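Biotin transporter BioY (Lactococcus lactis subsp. cremoris, PDB 4DVE) binds biotin as the membrane-embedded S component of an energy-coupling factor (ECF) ABC transporter and probably delivers it to the energy-coupling complex for uptake. Local coordinates at residues A[30-36]-A[50-55]; A[22-26]-A[57-62]; A[75-79]-A[90-95]. One frame throughout, in Å; residues are numbered along the deposited sequence.

Interaction 1: residues A[30-36]-A[50-55]; sequences IIILGFL and LQNMGI. With BTN (biotin), chain D; BNG (nonyl beta-D-glucopyranoside), chain E.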
loop_
_atom_site.group_PDB
_atom_site.type_symbol
_atom_site.label_atom_id
_atom_site.label_comp_id
_atom_site.label_asym_id
_atom_site.label_seq_id
_atom_site.Cartn_x
_atom_site.Cartn_y
_atom_site.Cartn_z
ATOM N N ILE A 30 -7.561 -5.460 0.051
ATOM C CA ILE A 30 -7.110 -4.428 0.956
ATOM C C ILE A 30 -8.120 -4.224 2.097
ATOM O O ILE A 30 -7.745 -4.083 3.300
ATOM C CB ILE A 30 -6.857 -3.113 0.205
ATOM C CG1 ILE A 30 -5.682 -3.252 -0.783
ATOM C CG2 ILE A 30 -6.581 -1.987 1.216
ATOM C CD1 ILE A 30 -5.669 -2.185 -1.886
ATOM N N ILE A 31 -9.401 -4.218 1.731
ATOM C CA ILE A 31 -10.504 -4.115 2.701
ATOM C C ILE A 31 -10.508 -5.306 3.667
ATOM O O ILE A 31 -10.594 -5.114 4.881
ATOM C CB ILE A 31 -11.881 -3.968 2.000
ATOM C CG1 ILE A 31 -11.966 -2.624 1.251
ATOM C CG2 ILE A 31 -13.027 -4.085 3.023
ATOM C CD1 ILE A 31 -13.161 -2.479 0.322
ATOM N N ILE A 32 -10.385 -6.523 3.142
ATOM C CA ILE A 32 -10.348 -7.743 3.981
ATOM C C ILE A 32 -9.188 -7.705 5.011
ATOM O O ILE A 32 -9.376 -8.070 6.160
ATOM C CB ILE A 32 -10.290 -9.022 3.093
ATOM C CG1 ILE A 32 -11.646 -9.223 2.385
ATOM C CG2 ILE A 32 -9.957 -10.277 3.915
ATOM C CD1 ILE A 32 -11.599 -10.185 1.210
ATOM N N LEU A 33 -8.011 -7.235 4.605
ATOM C CA LEU A 33 -6.883 -7.077 5.532
ATOM C C LEU A 33 -7.201 -6.149 6.709
ATOM O O LEU A 33 -6.703 -6.338 7.813
ATOM C CB LEU A 33 -5.631 -6.590 4.791
ATOM C CG LEU A 33 -4.993 -7.534 3.749
ATOM C CD1 LEU A 33 -3.845 -6.792 3.068
ATOM C CD2 LEU A 33 -4.524 -8.846 4.340
ATOM N N GLY A 34 -8.043 -5.162 6.469
ATOM C CA GLY A 34 -8.533 -4.284 7.514
ATOM C C GLY A 34 -9.463 -4.917 8.543
ATOM O O GLY A 34 -9.757 -4.278 9.551
ATOM N N PHE A 35 -9.912 -6.157 8.317
ATOM C CA PHE A 35 -10.781 -6.862 9.285
ATOM C C PHE A 35 -9.984 -7.376 10.488
ATOM O O PHE A 35 -10.572 -7.722 11.513
ATOM C CB PHE A 35 -11.519 -8.069 8.655
ATOM C CG PHE A 35 -12.475 -7.729 7.541
ATOM C CD1 PHE A 35 -12.994 -6.454 7.377
ATOM C CD2 PHE A 35 -12.892 -8.729 6.661
ATOM C CE1 PHE A 35 -13.891 -6.174 6.355
ATOM C CE2 PHE A 35 -13.790 -8.456 5.637
ATOM C CZ PHE A 35 -14.288 -7.172 5.485
ATOM N N LEU A 36 -8.663 -7.470 10.348
ATOM C CA LEU A 36 -7.782 -7.691 11.499
ATOM C C LEU A 36 -7.698 -6.438 12.360
ATOM O O LEU A 36 -7.381 -5.374 11.862
ATOM C CB LEU A 36 -6.365 -8.013 11.058
ATOM C CG LEU A 36 -5.965 -9.471 10.960
ATOM C CD1 LEU A 36 -6.328 -9.966 9.571
ATOM C CD2 LEU A 36 -4.464 -9.597 11.226
ATOM N N LEU A 50 -2.105 -4.705 9.399
ATOM C CA LEU A 50 -1.747 -5.528 8.256
ATOM C C LEU A 50 -2.115 -4.870 6.922
ATOM O O LEU A 50 -1.540 -5.222 5.893
ATOM C CB LEU A 50 -2.411 -6.901 8.376
ATOM C CG LEU A 50 -2.011 -7.973 7.359
ATOM C CD1 LEU A 50 -0.497 -8.212 7.308
ATOM C CD2 LEU A 50 -2.773 -9.281 7.632
ATOM N N GLN A 51 -3.034 -3.904 6.934
ATOM C CA GLN A 51 -3.664 -3.428 5.695
ATOM C C GLN A 51 -2.702 -2.757 4.689
ATOM O O GLN A 51 -2.920 -2.816 3.468
ATOM C CB GLN A 51 -4.863 -2.532 6.071
ATOM C CG GLN A 51 -5.661 -1.971 4.945
ATOM C CD GLN A 51 -6.994 -1.371 5.396
ATOM O OE1 GLN A 51 -8.077 -1.884 5.042
ATOM N NE2 GLN A 51 -6.930 -0.279 6.134
ATOM N N ASN A 52 -1.635 -2.115 5.192
ATOM C CA ASN A 52 -0.656 -1.524 4.310
ATOM C C ASN A 52 0.040 -2.537 3.383
ATOM O O ASN A 52 0.550 -2.159 2.336
ATOM C CB ASN A 52 0.354 -0.632 5.052
ATOM C CG ASN A 52 1.182 -1.382 6.056
ATOM O OD1 ASN A 52 0.661 -2.235 6.776
ATOM N ND2 ASN A 52 2.486 -1.053 6.133
HETATM N N MSE A 53 0.028 -3.821 3.723
HETATM C CA MSE A 53 0.576 -4.834 2.814
HETATM C C MSE A 53 -0.160 -4.859 1.464
HETATM O O MSE A 53 0.457 -5.056 0.385
HETATM C CB MSE A 53 0.501 -6.203 3.491
HETATM C CG MSE A 53 1.118 -7.274 2.586
HETATM SE SE MSE A 53 1.231 -9.019 3.511
HETATM C CE MSE A 53 -0.685 -9.449 3.445
ATOM N N GLY A 54 -1.484 -4.733 1.506
ATOM C CA GLY A 54 -2.279 -4.754 0.276
ATOM C C GLY A 54 -1.951 -3.562 -0.624
ATOM O O GLY A 54 -2.004 -3.664 -1.856
ATOM N N ILE A 55 -1.664 -2.429 0.011
ATOM C CA ILE A 55 -1.250 -1.233 -0.674
ATOM C C ILE A 55 0.059 -1.495 -1.414
ATOM O O ILE A 55 0.231 -1.048 -2.535
ATOM C CB ILE A 55 -1.032 -0.034 0.285
ATOM C CG1 ILE A 55 -2.279 0.230 1.150
ATOM C CG2 ILE A 55 -0.648 1.214 -0.516
ATOM C CD1 ILE A 55 -3.563 0.420 0.358
HETATM C C11 BTN D . -5.571 3.874 9.611
HETATM O O11 BTN D . -6.262 2.846 9.423
HETATM O O12 BTN D . -6.058 4.846 10.205
HETATM C C10 BTN D . -4.123 3.969 9.096
HETATM C C9 BTN D . -3.105 3.305 10.027
HETATM C C8 BTN D . -1.669 3.496 9.485
HETATM C C7 BTN D . -0.670 2.591 10.222
HETATM C C2 BTN D . 0.747 2.723 9.692
HETATM S S1 BTN D . 0.874 2.075 8.017
HETATM C C6 BTN D . 2.644 1.965 8.160
HETATM C C5 BTN D . 2.979 1.591 9.626
HETATM N N1 BTN D . 3.051 0.162 9.790
HETATM C C3 BTN D . 2.094 -0.320 10.577
HETATM O O3 BTN D . 1.944 -1.505 10.881
HETATM N N2 BTN D . 1.337 0.708 10.996
HETATM C C4 BTN D . 1.797 1.986 10.513
HETATM C C1 BNG E . -13.586 -1.171 -7.684
HETATM C C2 BNG E . -12.313 -1.267 -8.516
HETATM C C3 BNG E . -12.395 -0.370 -9.745
HETATM C C4 BNG E . -13.702 -0.590 -10.496
HETATM C C5 BNG E . -14.892 -0.535 -9.546
HETATM C C6 BNG E . -16.194 -0.829 -10.283
HETATM C "C1'" BNG E . -14.726 -2.118 -5.845
HETATM C "C2'" BNG E . -14.806 -3.422 -5.060
HETATM C "C3'" BNG E . -15.391 -3.188 -3.672
HETATM C "C4'" BNG E . -15.259 -4.436 -2.807
HETATM C "C5'" BNG E . -15.928 -4.234 -1.453
HETATM C "C6'" BNG E . -15.590 -5.378 -0.502
HETATM C "C7'" BNG E . -16.485 -5.344 0.731
HETATM C "C8'" BNG E . -15.989 -6.318 1.793
HETATM C "C9'" BNG E . -15.832 -7.711 1.221
HETATM O O1 BNG E . -13.514 -2.091 -6.597
HETATM O O2 BNG E . -11.190 -0.879 -7.717
HETATM O O3 BNG E . -11.292 -0.652 -10.616
HETATM O O4 BNG E . -13.849 0.416 -11.504
HETATM O O5 BNG E . -14.712 -1.487 -8.500
HETATM O O6 BNG E . -17.208 -1.185 -9.336
HETATM O O HOH W 1 -5.211 -4.209 9.055
HETATM O O HOH W 2 -4.225 -5.305 11.683
#
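Leu-50 opens its segment with polar and apolar links: its N donates to water 1 (3.2 Å), which donates to Leu-33 O (2.9 Å), while Leu-50 CD2 lies 3.8 Å from Leu-33 CD2 and 4.0 Å from Leu-36 CD2. The backbone of Gln-51 comes next, with its CA 3.8 Å from Leu-33 CB. Asn-52 turns away from segment 30-36 into the biotin site, where its ND2 is 3.6 Å from biotin C6 and its amide bonds Lys-176 and Asp-173. Met-53, a selenomethionine, puts CE 4.0 Å from Leu-33 CD2. At Gly-54 the backbones come close, its CA 4.9 Å from Ile-30 CA; Leu-33 CD1 lies 3.5 Å from Gly-54 N, and an ideal CB on Gly-54 would clash 2.8 Å from Ile-30 CG1. Ile-55 CD1 meets Ile-30 CG2 at 4.0 Å. The contact joins helix 13-33 to helix 52-80, with Ile-30 also on Phe-74 of the latter, Ile-55 on Trp-106 of helix 100-119 and Met-53 on Thr-180 of helix 170-189.

Interaction 2: residues A[22-26]-A[57-62]; sequences YSAFM and MAGGLL. With BNG (nonyl beta-D-glucopyranoside), chain E.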
loop_
_atom_site.group_PDB
_atom_site.type_symbol
_atom_site.label_atom_id
_atom_site.label_comp_id
_atom_site.label_asym_id
_atom_site.label_seq_id
_atom_site.Cartn_x
_atom_site.Cartn_y
_atom_site.Cartn_z
ATOM N N TYR A 22 -9.577 -8.070 -11.583
ATOM C CA TYR A 22 -8.359 -7.943 -10.770
ATOM C C TYR A 22 -8.316 -6.680 -9.917
ATOM O O TYR A 22 -7.895 -6.709 -8.751
ATOM C CB TYR A 22 -7.125 -7.930 -11.673
ATOM C CG TYR A 22 -6.829 -9.192 -12.461
ATOM C CD1 TYR A 22 -7.293 -10.450 -12.064
ATOM C CD2 TYR A 22 -6.009 -9.119 -13.585
ATOM C CE1 TYR A 22 -6.967 -11.601 -12.794
ATOM C CE2 TYR A 22 -5.653 -10.245 -14.295
ATOM C CZ TYR A 22 -6.130 -11.485 -13.903
ATOM O OH TYR A 22 -5.761 -12.573 -14.663
ATOM N N SER A 23 -8.727 -5.564 -10.504
ATOM C CA SER A 23 -8.756 -4.309 -9.781
ATOM C C SER A 23 -9.772 -4.359 -8.634
ATOM O O SER A 23 -9.479 -3.913 -7.529
ATOM C CB SER A 23 -9.053 -3.162 -10.743
ATOM O OG SER A 23 -7.964 -3.005 -11.642
ATOM N N ALA A 24 -10.955 -4.926 -8.902
ATOM C CA ALA A 24 -11.978 -5.106 -7.872
ATOM C C ALA A 24 -11.473 -6.047 -6.794
ATOM O O ALA A 24 -11.624 -5.753 -5.615
ATOM C CB ALA A 24 -13.305 -5.582 -8.461
ATOM N N PHE A 25 -10.829 -7.150 -7.188
ATOM C CA PHE A 25 -10.239 -8.062 -6.200
ATOM C C PHE A 25 -9.199 -7.400 -5.271
ATOM O O PHE A 25 -9.162 -7.670 -4.065
ATOM C CB PHE A 25 -9.622 -9.300 -6.859
ATOM C CG PHE A 25 -8.985 -10.230 -5.868
ATOM C CD1 PHE A 25 -9.717 -11.249 -5.282
ATOM C CD2 PHE A 25 -7.659 -10.046 -5.472
ATOM C CE1 PHE A 25 -9.135 -12.094 -4.340
ATOM C CE2 PHE A 25 -7.079 -10.879 -4.528
ATOM C CZ PHE A 25 -7.816 -11.909 -3.968
HETATM N N MSE A 26 -8.358 -6.553 -5.844
HETATM C CA MSE A 26 -7.279 -5.888 -5.116
HETATM C C MSE A 26 -7.867 -4.949 -4.090
HETATM O O MSE A 26 -7.425 -4.964 -2.947
HETATM C CB MSE A 26 -6.345 -5.200 -6.137
HETATM C CG MSE A 26 -5.061 -4.655 -5.543
HETATM SE SE MSE A 26 -3.886 -6.136 -4.943
HETATM C CE MSE A 26 -4.138 -5.787 -3.039
HETATM N N MSE A 57 1.200 -4.409 -2.524
HETATM C CA MSE A 57 1.025 -5.385 -3.604
HETATM C C MSE A 57 0.386 -4.858 -4.873
HETATM O O MSE A 57 0.633 -5.401 -5.965
HETATM C CB MSE A 57 0.112 -6.503 -3.105
HETATM C CG MSE A 57 0.777 -7.380 -2.046
HETATM SE SE MSE A 57 -0.588 -8.478 -1.121
HETATM C CE MSE A 57 -1.330 -9.314 -2.750
ATOM N N ALA A 58 -0.457 -3.830 -4.742
ATOM C CA ALA A 58 -1.299 -3.326 -5.838
ATOM C C ALA A 58 -0.510 -2.911 -7.085
ATOM O O ALA A 58 -0.870 -3.291 -8.211
ATOM C CB ALA A 58 -2.163 -2.162 -5.344
ATOM N N GLY A 59 0.531 -2.104 -6.887
ATOM C CA GLY A 59 1.399 -1.651 -7.997
ATOM C C GLY A 59 2.238 -2.740 -8.653
ATOM O O GLY A 59 2.525 -2.678 -9.852
ATOM N N GLY A 60 2.636 -3.753 -7.882
ATOM C CA GLY A 60 3.410 -4.861 -8.418
ATOM C C GLY A 60 2.576 -5.851 -9.211
ATOM O O GLY A 60 3.124 -6.646 -9.991
ATOM N N LEU A 61 1.264 -5.832 -8.989
ATOM C CA LEU A 61 0.345 -6.688 -9.750
ATOM C C LEU A 61 -0.277 -5.978 -10.931
ATOM O O LEU A 61 -0.311 -6.517 -12.026
ATOM C CB LEU A 61 -0.754 -7.266 -8.861
ATOM C CG LEU A 61 -0.278 -8.379 -7.930
ATOM C CD1 LEU A 61 -1.347 -8.760 -6.891
ATOM C CD2 LEU A 61 0.209 -9.563 -8.762
ATOM N N LEU A 62 -0.766 -4.764 -10.707
ATOM C CA LEU A 62 -1.602 -4.099 -11.675
ATOM C C LEU A 62 -0.926 -2.914 -12.306
ATOM O O LEU A 62 -1.536 -2.208 -13.110
ATOM C CB LEU A 62 -2.912 -3.682 -10.988
ATOM C CG LEU A 62 -3.793 -4.878 -10.564
ATOM C CD1 LEU A 62 -5.084 -4.434 -9.893
ATOM C CD2 LEU A 62 -4.089 -5.820 -11.739
HETATM C C1 BNG E . -13.586 -1.171 -7.684
HETATM C C2 BNG E . -12.313 -1.267 -8.516
HETATM C C3 BNG E . -12.395 -0.370 -9.745
HETATM C C4 BNG E . -13.702 -0.590 -10.496
HETATM C C5 BNG E . -14.892 -0.535 -9.546
HETATM C C6 BNG E . -16.194 -0.829 -10.283
HETATM C "C1'" BNG E . -14.726 -2.118 -5.845
HETATM C "C2'" BNG E . -14.806 -3.422 -5.060
HETATM C "C3'" BNG E . -15.391 -3.188 -3.672
HETATM C "C4'" BNG E . -15.259 -4.436 -2.807
HETATM C "C5'" BNG E . -15.928 -4.234 -1.453
HETATM C "C6'" BNG E . -15.590 -5.378 -0.502
HETATM C "C7'" BNG E . -16.485 -5.344 0.731
HETATM C "C8'" BNG E . -15.989 -6.318 1.793
HETATM C "C9'" BNG E . -15.832 -7.711 1.221
HETATM O O1 BNG E . -13.514 -2.091 -6.597
HETATM O O2 BNG E . -11.190 -0.879 -7.717
HETATM O O3 BNG E . -11.292 -0.652 -10.616
HETATM O O4 BNG E . -13.849 0.416 -11.504
HETATM O O5 BNG E . -14.712 -1.487 -8.500
HETATM O O6 BNG E . -17.208 -1.185 -9.336
#
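Met-26, a selenomethionine, is the central side chain of this contact, with 97 Å² of the residue covered by segment 57-62. Its chi1 is t and its chi2 p, with chi3 at -109°, between wells; this bent shape sends the side chain off helix 13-33 and into a hollow on segment 57-62 of helix 52-80 made by Met-57, Ala-58, Leu-61 and Leu-62. CG rests 3.8 Å from Ala-58 CB, an approach that a small residue permits, and SE lies 4.1 Å from Leu-61 CD1. Met-26 CE ends 4.3 Å from Met-57 CB. Leu-61 and Leu-62 both adopt the m,t rotamer. The methyls of Leu-62 diverge: CD1 reaches Met-26 CB (4.0 Å) and Ser-23 OG (3.7 Å), whereas CD2 comes to 3.7 Å from Tyr-22 CB. This is a knob-into-hole fit between antiparallel helices of the transmembrane bundle: the short axes run at 167° and come no closer than 11.0 Å, a separation consistent with the long side chains between them. Tyr-22 starts toward the other segment at CB, but its m rotamer carries the ring away, to stack with Phe-193. Ser-23, m in the conformer given here, hydrogen-bonds through OG to Thr-19 O of its own helix, while its carbonyl O bonds Ser-70 OG and Thr-27 OG1 and receives a weak hydrogen bond at 3.5 Å from O2 of the detergent nonyl glucoside. Ala-24 points away from segment 57-62, and its CA lies 3.6 Å from detergent O1. Met-57 and Leu-61 also touch Val-184 of helix 170-189.

Interaction 3: residues A[75-79]-A[90-95]; sequences LALAL and GGAASF. With BNG (nonyl beta-D-glucopyranoside), chain G.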
loop_
_atom_site.group_PDB
_atom_site.type_symbol
_atom_site.label_atom_id
_atom_site.label_comp_id
_atom_site.label_asym_id
_atom_site.label_seq_id
_atom_site.Cartn_x
_atom_site.Cartn_y
_atom_site.Cartn_z
ATOM N N LEU A 75 -9.597 3.965 -0.852
ATOM C CA LEU A 75 -9.508 5.204 -0.091
ATOM C C LEU A 75 -10.784 6.041 -0.241
ATOM O O LEU A 75 -11.269 6.624 0.742
ATOM C CB LEU A 75 -8.268 6.016 -0.518
ATOM C CG LEU A 75 -6.923 5.399 -0.192
ATOM C CD1 LEU A 75 -5.763 6.216 -0.801
ATOM C CD2 LEU A 75 -6.767 5.298 1.309
ATOM N N ALA A 76 -11.318 6.091 -1.464
ATOM C CA ALA A 76 -12.570 6.787 -1.733
ATOM C C ALA A 76 -13.717 6.218 -0.870
ATOM O O ALA A 76 -14.529 6.968 -0.303
ATOM C CB ALA A 76 -12.909 6.720 -3.226
ATOM N N LEU A 77 -13.768 4.893 -0.752
ATOM C CA LEU A 77 -14.762 4.252 0.101
ATOM C C LEU A 77 -14.621 4.714 1.553
ATOM O O LEU A 77 -15.616 4.986 2.228
ATOM C CB LEU A 77 -14.679 2.723 -0.021
ATOM C CG LEU A 77 -15.220 2.094 -1.317
ATOM C CD1 LEU A 77 -15.116 0.583 -1.255
ATOM C CD2 LEU A 77 -16.679 2.462 -1.586
ATOM N N ALA A 78 -13.385 4.819 2.029
ATOM C CA ALA A 78 -13.136 5.312 3.384
ATOM C C ALA A 78 -13.563 6.776 3.501
ATOM O O ALA A 78 -14.225 7.159 4.477
ATOM C CB ALA A 78 -11.664 5.132 3.773
ATOM N N LEU A 79 -13.242 7.573 2.484
ATOM C CA LEU A 79 -13.537 9.007 2.526
ATOM C C LEU A 79 -15.028 9.316 2.584
ATOM O O LEU A 79 -15.442 10.284 3.211
ATOM C CB LEU A 79 -12.904 9.723 1.350
ATOM C CG LEU A 79 -11.394 9.892 1.483
ATOM C CD1 LEU A 79 -10.737 9.959 0.103
ATOM C CD2 LEU A 79 -11.095 11.132 2.330
ATOM N N GLY A 90 -13.456 4.768 9.378
ATOM C CA GLY A 90 -13.564 5.507 8.144
ATOM C C GLY A 90 -14.153 6.870 8.382
ATOM O O GLY A 90 -14.240 7.323 9.521
ATOM N N GLY A 91 -14.572 7.511 7.298
ATOM C CA GLY A 91 -15.062 8.881 7.341
ATOM C C GLY A 91 -13.933 9.843 7.027
ATOM O O GLY A 91 -12.758 9.599 7.372
ATOM N N ALA A 92 -14.304 10.946 6.392
ATOM C CA ALA A 92 -13.367 11.907 5.862
ATOM C C ALA A 92 -12.599 12.575 6.994
ATOM O O ALA A 92 -11.394 12.794 6.884
ATOM C CB ALA A 92 -14.095 12.934 4.992
ATOM N N ALA A 93 -13.272 12.833 8.111
ATOM C CA ALA A 93 -12.615 13.487 9.256
ATOM C C ALA A 93 -11.451 12.655 9.803
ATOM O O ALA A 93 -10.427 13.211 10.175
ATOM C CB ALA A 93 -13.625 13.812 10.362
ATOM N N SER A 94 -11.576 11.327 9.815
ATOM C CA SER A 94 -10.466 10.474 10.286
ATOM C C SER A 94 -9.153 10.659 9.485
ATOM O O SER A 94 -8.094 10.305 9.971
ATOM C CB SER A 94 -10.849 8.994 10.248
ATOM O OG SER A 94 -10.864 8.513 8.905
ATOM N N PHE A 95 -9.234 11.190 8.265
ATOM C CA PHE A 95 -8.048 11.442 7.448
ATOM C C PHE A 95 -7.235 12.642 7.910
ATOM O O PHE A 95 -6.100 12.819 7.468
ATOM C CB PHE A 95 -8.419 11.647 5.964
ATOM C CG PHE A 95 -8.647 10.358 5.212
ATOM C CD1 PHE A 95 -9.818 9.625 5.402
ATOM C CD2 PHE A 95 -7.683 9.872 4.336
ATOM C CE1 PHE A 95 -10.020 8.427 4.704
ATOM C CE2 PHE A 95 -7.869 8.677 3.653
ATOM C CZ PHE A 95 -9.040 7.959 3.836
HETATM C C1 BNG G . -19.887 3.479 10.495
HETATM C C2 BNG G . -19.498 2.742 11.771
HETATM C C3 BNG G . -18.617 3.613 12.658
HETATM C C4 BNG G . -17.470 4.222 11.860
HETATM C C5 BNG G . -17.981 4.870 10.578
HETATM C C6 BNG G . -16.826 5.411 9.744
HETATM C "C1'" BNG G . -21.390 3.326 8.680
HETATM C "C2'" BNG G . -21.717 2.411 7.506
HETATM C "C3'" BNG G . -21.726 0.950 7.939
HETATM C "C4'" BNG G . -22.487 0.088 6.939
HETATM C "C5'" BNG G . -22.276 -1.394 7.222
HETATM C "C6'" BNG G . -20.959 -1.882 6.631
HETATM C "C7'" BNG G . -20.400 -3.052 7.431
HETATM C "C8'" BNG G . -21.292 -3.372 8.625
HETATM C "C9'" BNG G . -22.709 -3.664 8.180
HETATM O O1 BNG G . -20.631 2.606 9.649
HETATM O O2 BNG G . -20.681 2.373 12.489
HETATM O O3 BNG G . -18.088 2.823 13.728
HETATM O O4 BNG G . -16.801 5.204 12.659
HETATM O O5 BNG G . -18.709 3.909 9.817
HETATM O O6 BNG G . -17.338 6.284 8.731
HETATM O O HOH W 3 -17.053 11.208 5.406
#
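A backbone hydrogen bond and an aromatic contact join the last turns of helix 52-80 to the connection that leads on to helix 100-119, in a partly buried position toward the edge of the chain. The bond runs from Gly-91 N to Ala-78 O, 2.9 Å with an N-H...O angle of 147°. One residue on, Leu-79 O and Ala-92 N are 3.4 Å apart at a poor angle, and water 3 links them instead: it donates to Leu-79 O and accepts from Ala-92 N, both at 2.9 Å. The residue four places after Leu-79 is Pro-83, which has no amide hydrogen to offer that carbonyl. Gly-91, at phi 94° and psi 148°, takes a conformation in which a CB would press on the carbonyl of Gly-90. Its own O receives Ser-94 OG at 2.7 Å as the chain bends into the 3-10 turn. Phe-95 points back at the helix: Leu-79 CD2 sits over the ring face, 3.7 Å from its centroid and 14° off the normal, a CH-pi contact, while Ala-78 CB meets the ring edge, 3.8 Å from CE1. The glucoside detergent approaches Gly-90, with its C6 3.2 Å from Gly-90 O. Arg-103 of the biotin pocket hydrogen-bonds through NH1 to Ser-94 OG and makes a cation-pi contact with Phe-95. With the Phe-95 side chain about 8 Å from biotin, and Arg-103, Leu-85 and Ser-99 lining the pocket, segment 90-95 belongs to a second layer around the biotin site of this S component.

Overall arrangement
Helix 52-80 takes part in all three contacts. Interactions 1 and 2 pair it with helix 13-33 and are buried; interaction 1 is nested inside the loop closed by interaction 2, and the two touch where Gly-54 O lies 3.2 Å from Met-26 CE. Their chemistry is mainly apolar, but a long selenomethionine fills the gap in interaction 2, whereas close backbones, a glycine and bridging water mark interaction 1, nearer biotin. Interaction 3, partly exposed, joins the other end of helix 52-80 to a loop and combines a direct backbone hydrogen bond with a water bridge and a CH-pi contact. It meets interaction 1 through Ile-31 CD1 and Leu-77 CD1, 4.0 Å apart, yet stays about 8 Å from interaction 2 at nearest atoms.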